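Local coordinates for protein ATP-dependent protease subunit HslV (Trypanosoma brucei brucei, PDB 4HNZ) that forms the proteolytic double ring of a mitochondrial proteasome-like protease, hydrolysing proteins unfolded and fed to it by the ATP-dependent partner HslU, at residues 11-23 / 30-44. Residues are numbered along the deposited sequence; the frame is centred on the assembly and turned at random.
Sequences TVVLLGDRQVTLG and SSACKLRRINDDVVI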
loop_
_atom_site.group_PDB
_atom_site.type_symbol
_atom_site.label_atom_id
_atom_site.label_comp_id
_atom_site.label_asym_id
_atom_site.label_seq_id
_atom_site.Cartn_x
_atom_site.Cartn_y
_atom_site.Cartn_z
ATOM N N THR A 11 -29.408 22.891 -34.453
ATOM C CA THR A 11 -28.043 23.290 -34.234
ATOM C C THR A 11 -27.432 22.379 -33.208
ATOM O O THR A 11 -28.052 22.035 -32.218
ATOM C CB THR A 11 -27.956 24.736 -33.753
ATOM O OG1 THR A 11 -28.570 25.597 -34.716
ATOM C CG2 THR A 11 -26.519 25.155 -33.600
ATOM N N VAL A 12 -26.199 21.960 -33.467
ATOM C CA VAL A 12 -25.392 21.324 -32.435
ATOM C C VAL A 12 -24.075 22.107 -32.310
ATOM O O VAL A 12 -23.466 22.489 -33.320
ATOM C CB VAL A 12 -25.160 19.807 -32.704
ATOM C CG1 VAL A 12 -24.370 19.567 -33.984
ATOM C CG2 VAL A 12 -24.465 19.163 -31.545
ATOM N N VAL A 13 -23.650 22.345 -31.087
ATOM C CA VAL A 13 -22.382 23.003 -30.883
ATOM C C VAL A 13 -21.494 22.094 -30.055
ATOM O O VAL A 13 -21.967 21.219 -29.334
ATOM C CB VAL A 13 -22.534 24.387 -30.207
ATOM C CG1 VAL A 13 -23.481 25.294 -31.001
ATOM C CG2 VAL A 13 -23.046 24.231 -28.785
ATOM N N LEU A 14 -20.193 22.288 -30.224
ATOM C CA LEU A 14 -19.161 21.561 -29.527
ATOM C C LEU A 14 -18.151 22.572 -29.082
ATOM O O LEU A 14 -17.647 23.349 -29.868
ATOM C CB LEU A 14 -18.519 20.521 -30.454
ATOM C CG LEU A 14 -17.453 19.642 -29.805
ATOM C CD1 LEU A 14 -18.068 18.706 -28.788
ATOM C CD2 LEU A 14 -16.693 18.795 -30.848
ATOM N N LEU A 15 -17.882 22.558 -27.782
ATOM C CA LEU A 15 -17.012 23.516 -27.201
ATOM C C LEU A 15 -15.972 22.780 -26.374
ATOM O O LEU A 15 -16.298 21.780 -25.731
ATOM C CB LEU A 15 -17.762 24.447 -26.256
ATOM C CG LEU A 15 -18.427 25.650 -26.901
ATOM C CD1 LEU A 15 -19.610 25.152 -27.719
ATOM C CD2 LEU A 15 -18.903 26.662 -25.853
ATOM N N GLY A 16 -14.764 23.320 -26.338
ATOM C CA GLY A 16 -13.698 22.804 -25.486
ATOM C C GLY A 16 -12.826 23.897 -24.929
ATOM O O GLY A 16 -12.606 24.912 -25.571
ATOM N N ASP A 17 -12.332 23.679 -23.740
ATOM C CA ASP A 17 -11.427 24.657 -23.161
ATOM C C ASP A 17 -10.031 24.480 -23.792
ATOM O O ASP A 17 -9.821 23.594 -24.609
ATOM C CB ASP A 17 -11.410 24.577 -21.636
ATOM C CG ASP A 17 -10.487 23.510 -21.128
ATOM O OD1 ASP A 17 -10.735 22.307 -21.460
ATOM O OD2 ASP A 17 -9.498 23.843 -20.409
ATOM N N ARG A 18 -9.074 25.263 -23.307
ATOM C CA ARG A 18 -7.762 25.273 -23.905
ATOM C C ARG A 18 -6.613 25.068 -22.932
ATOM O O ARG A 18 -5.433 25.294 -23.306
ATOM C CB ARG A 18 -7.564 26.589 -24.710
ATOM C CG ARG A 18 -8.683 26.928 -25.709
ATOM C CD ARG A 18 -8.511 28.292 -26.435
ATOM N NE ARG A 18 -8.041 27.975 -27.774
ATOM C CZ ARG A 18 -7.006 28.484 -28.422
ATOM N NH1 ARG A 18 -6.288 29.492 -27.939
ATOM N NH2 ARG A 18 -6.717 27.988 -29.584
ATOM N N GLN A 19 -6.897 24.594 -21.724
ATOM C CA GLN A 19 -5.846 24.416 -20.715
ATOM C C GLN A 19 -5.191 23.078 -20.834
ATOM O O GLN A 19 -5.837 22.075 -20.818
ATOM C CB GLN A 19 -6.422 24.565 -19.302
ATOM C CG GLN A 19 -5.389 24.508 -18.186
ATOM C CD GLN A 19 -6.020 24.823 -16.851
ATOM O OE1 GLN A 19 -6.569 25.875 -16.716
ATOM N NE2 GLN A 19 -5.912 23.946 -15.857
ATOM N N VAL A 20 -3.876 23.027 -20.855
ATOM C CA VAL A 20 -3.170 21.751 -20.657
ATOM C C VAL A 20 -2.434 21.785 -19.333
ATOM O O VAL A 20 -1.644 22.704 -19.052
ATOM C CB VAL A 20 -2.151 21.501 -21.770
ATOM C CG1 VAL A 20 -1.384 20.180 -21.521
ATOM C CG2 VAL A 20 -2.845 21.456 -23.140
ATOM N N THR A 21 -2.658 20.761 -18.537
ATOM C CA THR A 21 -2.106 20.677 -17.213
ATOM C C THR A 21 -1.146 19.544 -17.119
ATOM O O THR A 21 -1.490 18.444 -17.493
ATOM C CB THR A 21 -3.241 20.419 -16.152
ATOM O OG1 THR A 21 -4.310 21.361 -16.347
ATOM C CG2 THR A 21 -2.697 20.560 -14.717
ATOM N N LEU A 22 0.007 19.768 -16.466
ATOM C CA LEU A 22 0.928 18.696 -16.085
ATOM C C LEU A 22 0.977 18.423 -14.603
ATOM O O LEU A 22 0.875 19.332 -13.759
ATOM C CB LEU A 22 2.344 19.038 -16.507
ATOM C CG LEU A 22 2.526 19.497 -17.949
ATOM C CD1 LEU A 22 3.976 19.930 -18.188
ATOM C CD2 LEU A 22 2.074 18.401 -18.915
ATOM N N GLY A 23 1.215 17.151 -14.289
ATOM C CA GLY A 23 1.333 16.644 -12.921
ATOM C C GLY A 23 0.113 16.898 -12.038
ATOM O O GLY A 23 0.222 16.948 -10.821
ATOM N N SER A 30 -2.082 27.464 -22.081
ATOM C CA SER A 30 -3.425 27.977 -21.924
ATOM C C SER A 30 -4.181 28.208 -23.254
ATOM O O SER A 30 -5.278 28.703 -23.242
ATOM C CB SER A 30 -3.403 29.239 -21.100
ATOM O OG SER A 30 -2.699 30.250 -21.814
ATOM N N SER A 31 -3.580 27.834 -24.380
ATOM C CA SER A 31 -4.136 28.074 -25.695
ATOM C C SER A 31 -4.101 26.828 -26.560
ATOM O O SER A 31 -3.875 26.928 -27.747
ATOM C CB SER A 31 -3.281 29.164 -26.344
ATOM O OG SER A 31 -1.928 28.748 -26.356
ATOM N N ALA A 32 -4.285 25.652 -25.977
ATOM C CA ALA A 32 -4.323 24.416 -26.777
ATOM C C ALA A 32 -5.712 24.166 -27.363
ATOM O O ALA A 32 -6.705 24.214 -26.627
ATOM C CB ALA A 32 -3.954 23.230 -25.913
ATOM N N CYS A 33 -5.798 23.751 -28.627
ATOM C CA CYS A 33 -7.068 23.456 -29.225
ATOM C C CYS A 33 -7.412 21.975 -29.011
ATOM O O CYS A 33 -6.616 21.099 -29.279
ATOM C CB CYS A 33 -7.039 23.797 -30.726
ATOM S SG CYS A 33 -8.726 23.711 -31.406
ATOM N N LYS A 34 -8.616 21.690 -28.557
ATOM C CA LYS A 34 -8.983 20.320 -28.240
ATOM C C LYS A 34 -10.107 19.809 -29.145
ATOM O O LYS A 34 -10.652 18.735 -28.898
ATOM C CB LYS A 34 -9.420 20.214 -26.768
ATOM C CG LYS A 34 -8.325 20.560 -25.800
ATOM C CD LYS A 34 -8.806 20.533 -24.386
ATOM C CE LYS A 34 -7.711 21.078 -23.481
ATOM N NZ LYS A 34 -8.214 21.280 -22.096
ATOM N N LEU A 35 -10.419 20.563 -30.203
ATOM C CA LEU A 35 -11.418 20.161 -31.196
ATOM C C LEU A 35 -10.754 19.918 -32.522
ATOM O O LEU A 35 -9.767 20.554 -32.846
ATOM C CB LEU A 35 -12.449 21.251 -31.375
ATOM C CG LEU A 35 -13.043 21.805 -30.077
ATOM C CD1 LEU A 35 -14.158 22.771 -30.416
ATOM C CD2 LEU A 35 -13.573 20.693 -29.194
ATOM N N ARG A 36 -11.257 18.976 -33.297
ATOM C CA ARG A 36 -10.764 18.786 -34.644
ATOM C C ARG A 36 -11.938 18.605 -35.571
ATOM O O ARG A 36 -12.964 18.001 -35.204
ATOM C CB ARG A 36 -9.858 17.574 -34.726
ATOM C CG ARG A 36 -8.542 17.670 -33.981
ATOM C CD ARG A 36 -7.574 18.697 -34.564
ATOM N NE ARG A 36 -6.287 18.644 -33.833
ATOM C CZ ARG A 36 -6.046 19.197 -32.632
ATOM N NH1 ARG A 36 -6.974 19.893 -31.980
ATOM N NH2 ARG A 36 -4.856 19.059 -32.070
ATOM N N ARG A 37 -11.805 19.183 -36.737
ATOM C CA ARG A 37 -12.737 19.005 -37.805
ATOM C C ARG A 37 -12.191 17.778 -38.531
ATOM O O ARG A 37 -11.083 17.815 -39.000
ATOM C CB ARG A 37 -12.656 20.241 -38.697
ATOM C CG ARG A 37 -13.716 20.365 -39.777
ATOM C CD ARG A 37 -14.790 21.357 -39.385
ATOM N NE ARG A 37 -16.050 21.053 -40.055
ATOM C CZ ARG A 37 -17.216 21.607 -39.751
ATOM N NH1 ARG A 37 -17.317 22.521 -38.787
ATOM N NH2 ARG A 37 -18.301 21.235 -40.408
ATOM N N ILE A 38 -12.896 16.649 -38.582
ATOM C CA ILE A 38 -12.340 15.535 -39.394
ATOM C C ILE A 38 -12.872 15.515 -40.832
ATOM O O ILE A 38 -12.232 14.982 -41.703
ATOM C CB ILE A 38 -12.443 14.154 -38.722
ATOM C CG1 ILE A 38 -13.862 13.637 -38.684
ATOM C CG2 ILE A 38 -11.841 14.221 -37.310
ATOM C CD1 ILE A 38 -13.975 12.484 -37.695
ATOM N N ASN A 39 -14.071 16.027 -41.055
ATOM C CA ASN A 39 -14.531 16.342 -42.410
ATOM C C ASN A 39 -15.600 17.407 -42.266
ATOM O O ASN A 39 -15.773 17.944 -41.171
ATOM C CB ASN A 39 -15.025 15.092 -43.178
ATOM C CG ASN A 39 -16.212 14.390 -42.510
ATOM O OD1 ASN A 39 -17.200 15.002 -42.106
ATOM N ND2 ASN A 39 -16.105 13.078 -42.392
ATOM N N ASP A 40 -16.319 17.675 -43.344
ATOM C CA ASP A 40 -17.334 18.712 -43.353
ATOM C C ASP A 40 -18.505 18.446 -42.431
ATOM O O ASP A 40 -19.195 19.379 -42.031
ATOM C CB ASP A 40 -17.896 18.890 -44.771
ATOM C CG ASP A 40 -16.868 19.457 -45.727
ATOM O OD1 ASP A 40 -16.203 20.456 -45.384
ATOM O OD2 ASP A 40 -16.682 18.878 -46.810
ATOM N N ASP A 41 -18.735 17.180 -42.125
ATOM C CA ASP A 41 -19.902 16.783 -41.378
ATOM C C ASP A 41 -19.577 16.370 -39.944
ATOM O O ASP A 41 -20.488 16.083 -39.210
ATOM C CB ASP A 41 -20.586 15.604 -42.087
ATOM C CG ASP A 41 -20.994 15.931 -43.519
ATOM O OD1 ASP A 41 -21.442 17.092 -43.792
ATOM O OD2 ASP A 41 -20.836 15.045 -44.375
ATOM N N VAL A 42 -18.301 16.284 -39.572
ATOM C CA VAL A 42 -17.936 15.605 -38.339
ATOM C C VAL A 42 -16.830 16.344 -37.587
ATOM O O VAL A 42 -15.771 16.660 -38.138
ATOM C CB VAL A 42 -17.493 14.151 -38.593
ATOM C CG1 VAL A 42 -17.090 13.503 -37.316
ATOM C CG2 VAL A 42 -18.601 13.345 -39.236
ATOM N N VAL A 43 -17.110 16.643 -36.327
ATOM C CA VAL A 43 -16.130 17.295 -35.479
ATOM C C VAL A 43 -15.955 16.460 -34.235
ATOM O O VAL A 43 -16.819 15.665 -33.836
ATOM C CB VAL A 43 -16.537 18.734 -35.107
ATOM C CG1 VAL A 43 -16.654 19.597 -36.324
ATOM C CG2 VAL A 43 -17.874 18.765 -34.384
ATOM N N ILE A 44 -14.792 16.584 -33.649
ATOM C CA ILE A 44 -14.446 15.744 -32.509
ATOM C C ILE A 44 -13.643 16.532 -31.470
ATOM O O ILE A 44 -12.899 17.438 -31.829
ATOM C CB ILE A 44 -13.686 14.499 -32.939
ATOM C CG1 ILE A 44 -13.241 13.716 -31.718
ATOM C CG2 ILE A 44 -12.440 14.878 -33.667
ATOM C CD1 ILE A 44 -12.967 12.275 -32.068
HETATM O O HOH W 1 -10.186 23.678 -27.525
#
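Part of the probable N-terminal threonine active site of this Ntn-hydrolase fold forms where Asp17 and Lys34 meet beside Thr1, the probable nucleophile. Lys34 reaches over in an extended chain, its CD resting 3.2 Å from Asp17 O, and its NZ forms a salt bridge to Asp17 OD1 at 2.8 Å, arriving 41° out of the carboxylate plane. Lys34 NZ also donates to Gln19 O (2.8 Å) and is hydrogen-bonded to Thr1 OG1. Asp17 is itself pinned: OD1 accepts from Thr2 N, while OD2 closes an Asx turn with Gln19 N (3.0 Å). Next to this, Ala32 N bonds to a lone pair of Arg18 O at 2.9 Å, and Val20 CG2 packs on Ala32 CB. Ser31 O lies over one face of the Arg18 guanidinium, 3.2 Å above its plane and offset toward the rim, with Arg18 NE paired to Asp168. A water joins Lys34 N to Asp17 O. Deeper between the two sheets of the sandwich, Leu14 CD2 lies against Val43 CG2 (3.7 Å) and Leu35 CD2. With three polar partners around its NZ, the buried Lys34 is held against the Thr1 hydroxyl, as in proteasome-type active sites.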